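Local coordinates for GDP-L-fucose synthase (Campylobacter jejuni subsp. jejuni serotype O:2, PDB 7M13), which catalyses formation of GDP-D-glycero-L-gluco-heptose as an NADPH-dependent synthase of the extended short-chain dehydrogenase/reductase family, supplying a heptose for the capsular polysaccharide, at the interface of chains A and B. Coordinates in Å, arbitrary orientation; residue numbers count along the deposited sequence, not the author numbering. Chains: chain A/B, GDP-L-fucose synthase.

Contact 1: the interface of chains A and B. Residues chain A 88-89, 92, 146, 150; chain B 88-89, 92, 146, 150.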
ATOM      1  N   LEU A  88       3.248   7.065   1.728  1.00  9.38           N
ATOM      2  CA  LEU A  88       2.070   6.594   2.518  1.00  8.48           C
ATOM      3  C   LEU A  88       1.775   7.628   3.587  1.00  9.22           C
ATOM      4  O   LEU A  88       0.600   7.879   3.836  1.00 10.11           O
ATOM      5  CB  LEU A  88       2.378   5.255   3.178  1.00  9.02           C
ATOM      6  CG  LEU A  88       2.370   4.010   2.285  1.00  9.77           C
ATOM      7  CD1 LEU A  88       2.689   2.799   3.146  1.00  9.50           C
ATOM      8  CD2 LEU A  88       1.057   3.837   1.559  1.00 11.14           C
ATOM      9  N   MET A  89       2.778   8.226   4.217  1.00  9.27           N
ATOM     10  CA  MET A  89       2.488   9.199   5.296  1.00  9.60           C
ATOM     11  C   MET A  89       1.798  10.448   4.717  1.00 11.10           C
ATOM     12  O   MET A  89       0.830  10.944   5.324  1.00 10.76           O
ATOM     13  CB  MET A  89       3.766   9.595   6.042  1.00 10.65           C
ATOM     14  CG  MET A  89       4.322   8.527   6.969  1.00 11.24           C
ATOM     15  SD  MET A  89       3.176   7.815   8.129  1.00 14.53           S
ATOM     16  CE  MET A  89       2.792   9.268   9.099  1.00 16.64           C
ATOM     17  N   ASN A  92      -1.730   9.427   3.763  1.00 10.05           N
ATOM     18  CA  ASN A  92      -2.588   9.091   4.914  1.00  9.23           C
ATOM     19  C   ASN A  92      -2.893  10.385   5.671  1.00  9.32           C
ATOM     20  O   ASN A  92      -4.044  10.618   6.058  1.00 11.62           O
ATOM     21  CB  ASN A  92      -1.911   8.095   5.855  1.00 11.50           C
ATOM     22  CG  ASN A  92      -1.715   6.696   5.287  1.00 14.58           C
ATOM     23  OD1 ASN A  92      -0.967   5.908   5.924  1.00 22.56           O
ATOM     24  ND2 ASN A  92      -2.363   6.419   4.215  1.00 14.80           N
ATOM     25  N   ALA A 146      -1.976   2.034  -2.552  1.00  9.87           N
ATOM     26  CA  ALA A 146      -2.581   2.324  -1.227  1.00 10.80           C
ATOM     27  C   ALA A 146      -3.292   3.684  -1.226  1.00 10.96           C
ATOM     28  O   ALA A 146      -4.362   3.806  -0.590  1.00 12.25           O
ATOM     29  CB  ALA A 146      -1.558   2.262  -0.126  1.00 11.14           C
ATOM     30  N   MET A 150      -7.131   4.105  -0.558  1.00 11.61           N
ATOM     31  CA  MET A 150      -7.469   4.989   0.590  1.00 11.71           C
ATOM     32  C   MET A 150      -8.596   5.943   0.173  1.00 11.51           C
ATOM     33  O   MET A 150      -9.545   6.112   0.966  1.00 11.80           O
ATOM     34  CB  MET A 150      -6.249   5.804   1.030  1.00 14.64           C
ATOM     35  CG  MET A 150      -5.401   5.106   2.077  1.00 20.23           C
ATOM     36  SD  MET A 150      -5.957   5.450   3.765  1.00 26.67           S
ATOM     37  CE  MET A 150      -5.618   7.206   3.873  1.00  6.30           C
TER
ATOM     38  N   LEU B  88      -2.340   0.935   8.183  1.00  9.45           N
ATOM     39  CA  LEU B  88      -1.147   1.622   7.613  1.00  9.01           C
ATOM     40  C   LEU B  88      -0.483   2.492   8.677  1.00  9.94           C
ATOM     41  O   LEU B  88       0.741   2.542   8.726  1.00 10.32           O
ATOM     42  CB  LEU B  88      -1.516   2.459   6.378  1.00  8.82           C
ATOM     43  CG  LEU B  88      -1.880   1.702   5.116  1.00  9.12           C
ATOM     44  CD1 LEU B  88      -2.262   2.681   4.025  1.00 10.36           C
ATOM     45  CD2 LEU B  88      -0.755   0.794   4.648  1.00 10.41           C
ATOM     46  N   MET B  89      -1.242   3.242   9.482  1.00  9.30           N
ATOM     47  CA  MET B  89      -0.622   4.122  10.485  1.00 10.30           C
ATOM     48  C   MET B  89       0.134   3.283  11.537  1.00  9.41           C
ATOM     49  O   MET B  89       1.280   3.642  11.857  1.00 10.65           O
ATOM     50  CB  MET B  89      -1.612   5.055  11.169  1.00 11.37           C
ATOM     51  CG  MET B  89      -2.233   6.123  10.220  1.00 12.02           C
ATOM     52  SD  MET B  89      -1.007   7.211   9.476  1.00 14.84           S
ATOM     53  CE  MET B  89      -0.234   7.838  10.955  1.00 18.42           C
ATOM     54  N   ASN B  92       3.263   1.864   9.797  1.00 10.69           N
ATOM     55  CA  ASN B  92       4.252   2.884   9.403  1.00 11.85           C
ATOM     56  C   ASN B  92       4.889   3.455  10.674  1.00 10.81           C
ATOM     57  O   ASN B  92       6.118   3.635  10.737  1.00 11.18           O
ATOM     58  CB  ASN B  92       3.596   3.993   8.591  1.00 11.86           C
ATOM     59  CG  ASN B  92       3.175   3.559   7.206  1.00 15.44           C
ATOM     60  OD1 ASN B  92       3.496   2.468   6.771  1.00 17.11           O
ATOM     61  ND2 ASN B  92       2.437   4.444   6.564  1.00 21.03           N
ATOM     62  N   ALA B 146       1.205  -3.541   2.048  1.00  9.76           N
ATOM     63  CA  ALA B 146       2.083  -2.371   2.252  1.00 10.57           C
ATOM     64  C   ALA B 146       2.967  -2.624   3.478  1.00 11.16           C
ATOM     65  O   ALA B 146       4.115  -2.174   3.488  1.00 11.81           O
ATOM     66  CB  ALA B 146       1.271  -1.119   2.453  1.00 10.73           C
ATOM     67  N   MET B 150       6.884  -2.619   3.225  1.00 10.70           N
ATOM     68  CA  MET B 150       7.555  -1.642   4.124  1.00 10.84           C
ATOM     69  C   MET B 150       8.736  -2.332   4.821  1.00 11.24           C
ATOM     70  O   MET B 150       9.817  -1.715   4.889  1.00 10.21           O
ATOM     71  CB  MET B 150       6.580  -1.114   5.181  1.00 14.77           C
ATOM     72  CG  MET B 150       5.844   0.140   4.749  1.00 18.43           C
ATOM     73  SD  MET B 150       6.814   1.645   5.028  1.00 18.45           S
ATOM     74  CE  MET B 150       6.822   1.703   6.819  1.00 14.37           C
TER

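Contact 2: the interface of chains A and B. Residues chain A 92, 96, 150, 154, 158; chain B 81, 85.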
ATOM      1  N   ASN A  92      -1.730   9.427   3.763  1.00 10.05           N
ATOM      2  CA  ASN A  92      -2.588   9.091   4.914  1.00  9.23           C
ATOM      3  C   ASN A  92      -2.893  10.385   5.671  1.00  9.32           C
ATOM      4  O   ASN A  92      -4.044  10.618   6.058  1.00 11.62           O
ATOM      5  CB  ASN A  92      -1.911   8.095   5.855  1.00 11.50           C
ATOM      6  CG  ASN A  92      -1.715   6.696   5.287  1.00 14.58           C
ATOM      7  OD1 ASN A  92      -0.967   5.908   5.924  1.00 22.56           O
ATOM      8  ND2 ASN A  92      -2.363   6.419   4.215  1.00 14.80           N
ATOM      9  N   HIS A  96      -6.755  11.500   5.492  1.00 10.08           N
ATOM     10  CA  HIS A  96      -7.529  11.291   6.734  1.00  9.80           C
ATOM     11  C   HIS A  96      -7.898  12.642   7.346  1.00 10.97           C
ATOM     12  O   HIS A  96      -9.040  12.792   7.799  1.00 12.17           O
ATOM     13  CB  HIS A  96      -6.756  10.419   7.716  1.00 11.58           C
ATOM     14  CG  HIS A  96      -7.498  10.174   8.960  1.00 11.74           C
ATOM     15  ND1 HIS A  96      -8.583   9.316   8.983  1.00 12.86           N
ATOM     16  CD2 HIS A  96      -7.372  10.673  10.213  1.00 12.48           C
ATOM     17  CE1 HIS A  96      -9.083   9.300  10.210  1.00 14.05           C
ATOM     18  NE2 HIS A  96      -8.375  10.102  10.972  1.00 13.98           N
ATOM     19  N   MET A 150      -7.131   4.105  -0.558  1.00 11.61           N
ATOM     20  CA  MET A 150      -7.469   4.989   0.590  1.00 11.71           C
ATOM     21  C   MET A 150      -8.596   5.943   0.173  1.00 11.51           C
ATOM     22  O   MET A 150      -9.545   6.112   0.966  1.00 11.80           O
ATOM     23  CB  MET A 150      -6.249   5.804   1.030  1.00 14.64           C
ATOM     24  CG  MET A 150      -5.401   5.106   2.077  1.00 20.23           C
ATOM     25  SD  MET A 150      -5.957   5.450   3.765  1.00 26.67           S
ATOM     26  CE  MET A 150      -5.618   7.206   3.873  1.00  6.30           C
ATOM     27  N   TYR A 154     -12.534   5.560   1.789  1.00 11.36           N
ATOM     28  CA  TYR A 154     -13.197   6.696   2.472  1.00 11.16           C
ATOM     29  C   TYR A 154     -14.508   7.014   1.755  1.00 12.36           C
ATOM     30  O   TYR A 154     -15.555   7.266   2.422  1.00 12.03           O
ATOM     31  CB  TYR A 154     -12.294   7.921   2.576  1.00 10.52           C
ATOM     32  CG  TYR A 154     -11.421   7.848   3.801  1.00 11.67           C
ATOM     33  CD1 TYR A 154     -10.263   7.083   3.805  1.00 12.54           C
ATOM     34  CD2 TYR A 154     -11.753   8.463   4.995  1.00 11.94           C
ATOM     35  CE1 TYR A 154      -9.517   6.923   4.958  1.00 12.52           C
ATOM     36  CE2 TYR A 154     -11.021   8.285   6.153  1.00 13.76           C
ATOM     37  CZ  TYR A 154      -9.845   7.583   6.126  1.00 11.23           C
ATOM     38  OH  TYR A 154      -9.158   7.348   7.286  1.00 11.93           O
ATOM     39  N   TYR A 158     -17.425   6.427   4.350  1.00 13.61           N
ATOM     40  CA  TYR A 158     -17.757   7.740   4.947  1.00 12.96           C
ATOM     41  C   TYR A 158     -18.441   8.650   3.920  1.00 12.80           C
ATOM     42  O   TYR A 158     -18.765   9.805   4.321  1.00 15.17           O
ATOM     43  CB  TYR A 158     -16.488   8.358   5.517  1.00 13.90           C
ATOM     44  CG  TYR A 158     -15.924   7.671   6.732  1.00 15.57           C
ATOM     45  CD1 TYR A 158     -16.648   7.608   7.908  1.00 16.63           C
ATOM     46  CD2 TYR A 158     -14.674   7.099   6.737  1.00 15.40           C
ATOM     47  CE1 TYR A 158     -16.146   6.986   9.038  1.00 15.98           C
ATOM     48  CE2 TYR A 158     -14.142   6.508   7.866  1.00 14.46           C
ATOM     49  CZ  TYR A 158     -14.879   6.429   9.029  1.00 15.97           C
ATOM     50  OH  TYR A 158     -14.361   5.842  10.160  1.00 16.42           O
TER
ATOM     51  N   ALA B  81     -12.556   2.025   5.155  1.00 10.55           N
ATOM     52  CA  ALA B  81     -11.510   3.069   5.271  1.00 10.03           C
ATOM     53  C   ALA B  81     -10.653   2.797   6.501  1.00 10.82           C
ATOM     54  O   ALA B  81      -9.429   2.966   6.440  1.00 12.33           O
ATOM     55  CB  ALA B  81     -12.141   4.443   5.398  1.00 11.57           C
ATOM     56  N   TYR B  85      -6.568   2.818   6.683  1.00 10.77           N
ATOM     57  CA  TYR B  85      -5.895   3.922   7.402  1.00 10.24           C
ATOM     58  C   TYR B  85      -5.231   3.440   8.704  1.00  9.56           C
ATOM     59  O   TYR B  85      -4.051   3.747   8.940  1.00 10.93           O
ATOM     60  CB  TYR B  85      -6.866   5.072   7.644  1.00 11.45           C
ATOM     61  CG  TYR B  85      -6.273   6.165   8.491  1.00 11.32           C
ATOM     62  CD1 TYR B  85      -5.288   7.001   7.995  1.00 10.94           C
ATOM     63  CD2 TYR B  85      -6.599   6.304   9.813  1.00 12.53           C
ATOM     64  CE1 TYR B  85      -4.692   7.989   8.767  1.00 11.88           C
ATOM     65  CE2 TYR B  85      -6.017   7.278  10.610  1.00 11.38           C
ATOM     66  CZ  TYR B  85      -5.062   8.134  10.083  1.00 12.04           C
ATOM     67  OH  TYR B  85      -4.470   9.080  10.880  1.00 14.49           O
TER

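Contact 3: the interface of chains A and B. Residues chain A 80-82, 84-85; chain B 150, 153-154, 157-158.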
ATOM      1  N   ARG A  80      14.327   3.041  -1.716  1.00 11.56           N
ATOM      2  CA  ARG A  80      13.203   2.091  -1.802  1.00 11.88           C
ATOM      3  C   ARG A  80      12.304   2.192  -0.569  1.00 10.27           C
ATOM      4  O   ARG A  80      11.047   2.149  -0.700  1.00 11.12           O
ATOM      5  CB  ARG A  80      13.763   0.685  -1.968  1.00 12.08           C
ATOM      6  CG  ARG A  80      12.731  -0.332  -2.419  1.00 12.28           C
ATOM      7  CD  ARG A  80      13.398  -1.656  -2.733  1.00 12.93           C
ATOM      8  NE  ARG A  80      12.587  -2.650  -3.420  1.00 13.03           N
ATOM      9  CZ  ARG A  80      12.376  -2.646  -4.722  1.00 12.79           C
ATOM     10  NH1 ARG A  80      12.902  -1.694  -5.475  1.00 13.64           N
ATOM     11  NH2 ARG A  80      11.697  -3.650  -5.250  1.00 12.19           N
ATOM     12  N   ALA A  81      12.845   2.343   0.635  1.00  9.90           N
ATOM     13  CA  ALA A  81      12.001   2.490   1.833  1.00  9.96           C
ATOM     14  C   ALA A  81      11.353   3.862   1.862  1.00 10.06           C
ATOM     15  O   ALA A  81      10.162   3.952   2.191  1.00 11.10           O
ATOM     16  CB  ALA A  81      12.811   2.286   3.094  1.00 10.37           C
ATOM     17  N   ASP A  82      12.089   4.913   1.505  1.00 10.16           N
ATOM     18  CA  ASP A  82      11.520   6.270   1.570  1.00 11.00           C
ATOM     19  C   ASP A  82      10.321   6.389   0.617  1.00 11.04           C
ATOM     20  O   ASP A  82       9.308   7.022   0.989  1.00 10.74           O
ATOM     21  CB  ASP A  82      12.603   7.278   1.227  1.00 11.92           C
ATOM     22  CG  ASP A  82      13.839   7.213   2.098  1.00 13.29           C
ATOM     23  OD1 ASP A  82      13.775   6.649   3.222  1.00 13.49           O
ATOM     24  OD2 ASP A  82      14.855   7.745   1.612  1.00 14.74           O
ATOM     25  N   ILE A  84       8.027   4.297  -0.132  1.00 10.18           N
ATOM     26  CA  ILE A  84       6.769   3.764   0.431  1.00  9.76           C
ATOM     27  C   ILE A  84       6.435   4.533   1.717  1.00 11.08           C
ATOM     28  O   ILE A  84       5.287   4.964   1.879  1.00 10.15           O
ATOM     29  CB  ILE A  84       6.778   2.233   0.538  1.00  9.88           C
ATOM     30  CG1 ILE A  84       5.449   1.768   1.132  1.00 10.03           C
ATOM     31  CG2 ILE A  84       7.938   1.635   1.294  1.00  9.61           C
ATOM     32  CD1 ILE A  84       5.163   0.310   0.861  1.00 12.14           C
ATOM     33  N   TYR A  85       7.361   4.710   2.642  1.00 11.11           N
ATOM     34  CA  TYR A  85       7.025   5.357   3.929  1.00 10.22           C
ATOM     35  C   TYR A  85       6.561   6.804   3.697  1.00  9.62           C
ATOM     36  O   TYR A  85       5.523   7.215   4.216  1.00  9.86           O
ATOM     37  CB  TYR A  85       8.200   5.311   4.894  1.00 10.59           C
ATOM     38  CG  TYR A  85       7.938   6.141   6.118  1.00 10.77           C
ATOM     39  CD1 TYR A  85       7.048   5.727   7.101  1.00 10.90           C
ATOM     40  CD2 TYR A  85       8.556   7.356   6.289  1.00 11.06           C
ATOM     41  CE1 TYR A  85       6.794   6.504   8.222  1.00 12.64           C
ATOM     42  CE2 TYR A  85       8.319   8.143   7.409  1.00 10.76           C
ATOM     43  CZ  TYR A  85       7.435   7.716   8.388  1.00 11.69           C
ATOM     44  OH  TYR A  85       7.142   8.485   9.505  1.00 14.02           O
TER
ATOM     45  N   MET B 150       6.884  -2.619   3.225  1.00 10.70           N
ATOM     46  CA  MET B 150       7.555  -1.642   4.124  1.00 10.84           C
ATOM     47  C   MET B 150       8.736  -2.332   4.821  1.00 11.24           C
ATOM     48  O   MET B 150       9.817  -1.715   4.889  1.00 10.21           O
ATOM     49  CB  MET B 150       6.580  -1.114   5.181  1.00 14.77           C
ATOM     50  CG  MET B 150       5.844   0.140   4.749  1.00 18.43           C
ATOM     51  SD  MET B 150       6.814   1.645   5.028  1.00 18.45           S
ATOM     52  CE  MET B 150       6.822   1.703   6.819  1.00 14.37           C
ATOM     53  N   SER B 153      11.440  -3.188   2.132  1.00 10.13           N
ATOM     54  CA  SER B 153      12.083  -1.977   1.550  1.00 10.29           C
ATOM     55  C   SER B 153      13.082  -1.363   2.547  1.00  9.83           C
ATOM     56  O   SER B 153      14.152  -0.899   2.145  1.00 10.90           O
ATOM     57  CB  SER B 153      11.043  -0.977   1.144  1.00 11.48           C
ATOM     58  OG  SER B 153      10.164  -1.537   0.170  1.00 11.73           O
ATOM     59  N   TYR B 154      12.765  -1.360   3.835  1.00 10.73           N
ATOM     60  CA  TYR B 154      13.707  -0.924   4.901  1.00 11.14           C
ATOM     61  C   TYR B 154      14.925  -1.856   4.906  1.00 11.60           C
ATOM     62  O   TYR B 154      16.092  -1.403   4.995  1.00 10.84           O
ATOM     63  CB  TYR B 154      13.020  -0.828   6.263  1.00 11.13           C
ATOM     64  CG  TYR B 154      12.383   0.521   6.477  1.00 11.44           C
ATOM     65  CD1 TYR B 154      11.164   0.833   5.922  1.00 11.70           C
ATOM     66  CD2 TYR B 154      13.097   1.557   7.066  1.00 12.10           C
ATOM     67  CE1 TYR B 154      10.609   2.093   6.072  1.00 12.33           C
ATOM     68  CE2 TYR B 154      12.558   2.821   7.208  1.00 12.86           C
ATOM     69  CZ  TYR B 154      11.312   3.105   6.688  1.00 12.27           C
ATOM     70  OH  TYR B 154      10.751   4.365   6.767  1.00 12.78           O
ATOM     71  N   GLN B 157      16.996  -0.850   1.638  1.00 12.22           N
ATOM     72  CA  GLN B 157      17.598   0.503   1.586  1.00 11.62           C
ATOM     73  C   GLN B 157      18.521   0.706   2.787  1.00 12.83           C
ATOM     74  O   GLN B 157      19.608   1.319   2.605  1.00 14.58           O
ATOM     75  CB  GLN B 157      16.537   1.602   1.553  1.00 12.05           C
ATOM     76  CG  GLN B 157      17.165   2.983   1.645  1.00 12.99           C
ATOM     77  CD  GLN B 157      16.206   4.140   1.479  1.00 13.33           C
ATOM     78  OE1 GLN B 157      14.996   3.954   1.279  1.00 12.50           O
ATOM     79  NE2 GLN B 157      16.722   5.358   1.616  1.00 13.80           N
ATOM     80  N   TYR B 158      18.115   0.299   3.979  1.00 12.98           N
ATOM     81  CA  TYR B 158      18.767   0.705   5.244  1.00 12.59           C
ATOM     82  C   TYR B 158      19.468  -0.482   5.921  1.00 13.83           C
ATOM     83  O   TYR B 158      20.067  -0.232   6.997  1.00 15.98           O
ATOM     84  CB  TYR B 158      17.731   1.360   6.136  1.00 13.69           C
ATOM     85  CG  TYR B 158      17.272   2.704   5.660  1.00 13.11           C
ATOM     86  CD1 TYR B 158      18.161   3.767   5.629  1.00 14.26           C
ATOM     87  CD2 TYR B 158      15.938   2.955   5.334  1.00 14.43           C
ATOM     88  CE1 TYR B 158      17.753   5.024   5.224  1.00 14.48           C
ATOM     89  CE2 TYR B 158      15.513   4.225   4.982  1.00 15.44           C
ATOM     90  CZ  TYR B 158      16.423   5.263   4.908  1.00 14.50           C
ATOM     91  OH  TYR B 158      16.038   6.531   4.546  1.00 15.12           O
TER
HETATM   92  O   HOH W   1      10.926  -3.819  -1.451  1.00 14.86           O
HETATM   93  O   HOH W   2      11.708   6.392   5.076  1.00 15.86           O

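Contact 1: the interface of chains A and B
The two flat groups of this contact, the amides of A:Asn92 and B:Asn92, reach toward each other tip to tip with planes 11° apart, and the leucines of the opposite chain come up beyond their oxygen and nitrogen tips, somewhat out of plane rather than over a face. They meet at the centre of the helix bundle through which extended short-chain dehydrogenase/reductases typically pair. A:Asn92 OD1 and B:Asn92 ND2 are 3.8 Å apart, too far to bond. As modelled, the amides depart from the two-fold symmetry: chi2 is 168° in A:Asn92 and -8° in B:Asn92, a near half-turn that leaves the oxygen of one facing the nitrogen of the other.

B:Leu88 crosses A:Asn92 at about a right angle, its CB 3.5 Å from OD1 of the amide. In the twin the nitrogen takes that place, B:Asn92 ND2 lying 3.5 Å from A:Leu88 CB. A:Met89 slides past B:Asn92 in the opposite direction, its SD 3.9 Å from B:Asn92 CB; in the twin B:Met89 SD lies 3.8 Å from A:Asn92 CB. Bends at chi2 and chi3 curl both thioethers back, and their methyls, A:Met89 CE and B:Met89 CE, touch at 3.8 Å. On the helix 138-158 side, A:Ala146 CB approaches B:Leu88 CD1 at 4.2 Å.

Contact 2: the interface of chains A and B
In this helix-bundle interface, of the type common among extended short-chain dehydrogenase/reductases, the start of helix 80-100 of chain B lies against helices 80-100 and 138-158 of chain A, and aromatic faces carry the contact. B:Tyr85 buries the most surface here. Its phenol ring stacks on the imidazole of A:His96, with centroids 3.8 Å apart and planes 9° from parallel. The overlap is shifted: A:His96 CG lies toward the rim of the tyrosine ring, whereas B:Tyr85 CE2 sits over the middle of the imidazole. Both residues hold CG anti to the backbone N (chi1 -179° for A:His96, 174° for B:Tyr85), which extends each ring to where the two can lie face to face.

A:Tyr154 steadies the imidazole from its own chain. Its hydroxyl, A:Tyr154 OH, and A:His96 ND1 share a hydrogen bond of 2.7 Å, which should restrict rotation of the imidazole. The same hydroxyl lies over the root of the B:Tyr85 ring, A:Tyr154 OH being 3.3 Å from B:Tyr85 CG, on the face that the histidine also covers. Further along, the methyl CB of B:Ala81 points into the A:Tyr154 ring, 3.6 Å from its centroid, in a CH-pi contact. The thioether sulphur A:Met150 SD packs 3.9 Å from B:Tyr85 CA, against the backbone of that residue.

Contact 3: the interface of chains A and B
This is a polar patch, repeated by symmetry, of the two-fold interface of the deposited assembly, probably the dimer usual in this family; here the first turn of helix 80-100 in chain A is tied to the last turns of helix 138-158 in chain B. B:Gln157 supplies both halves of its amide. Its chain runs straight out, CG anti to the backbone N (chi1 174°), and its oxygen OE1 accepts from two backbone donors in its carbonyl plane, A:Ala81 N at 2.8 Å and A:Asp82 N at 3.1 Å. It thereby caps the helix start, whose dipole may polarise the carbonyl. The amide nitrogen B:Gln157 NE2 donates almost straight (175° at H) to A:Asp82 OD2 at 3.0 Å, arriving from above the carboxylate plane.

The other carboxylate oxygen, A:Asp82 OD1, takes the phenol B:Tyr158 OH on its syn lone pair at 2.6 Å. B:Gln157 CG lies over the centre of that phenol ring and should steady it. Water 2 joins A:Asp82 OD1 to B:Tyr154 OH, and water 1 joins A:Arg80 NE to B:Ser153 OG. Deeper in, the branch A:Ile84 CG2 packs 3.9 Å from B:Met150 SD. These directional bonds, beside apolar packing, probably fix the register in which the two subunits pair.

The three contacts are successive stretches of one two-fold interface built from helices 80-100 and 138-158 of both chains. Contact 1 is central, about 10 Å from contact 2 and 12 Å from contact 3 between C-alpha centres; the outer two are about 22 Å apart. A:Asn92 and A:Met150 join contact 1 to contact 2, and B:Met150 joins it to contact 3. Contacts 2 and 3 use overlapping residues with the chains exchanged, so each end of the probable dimer should hold both. Helix 138-158 carries A:Phe140, at the YxxxK tyrosine position, and NADPH-binding A:Lys144; contact 3 centres about 8 Å from A:Phe140, so packing nears the active site.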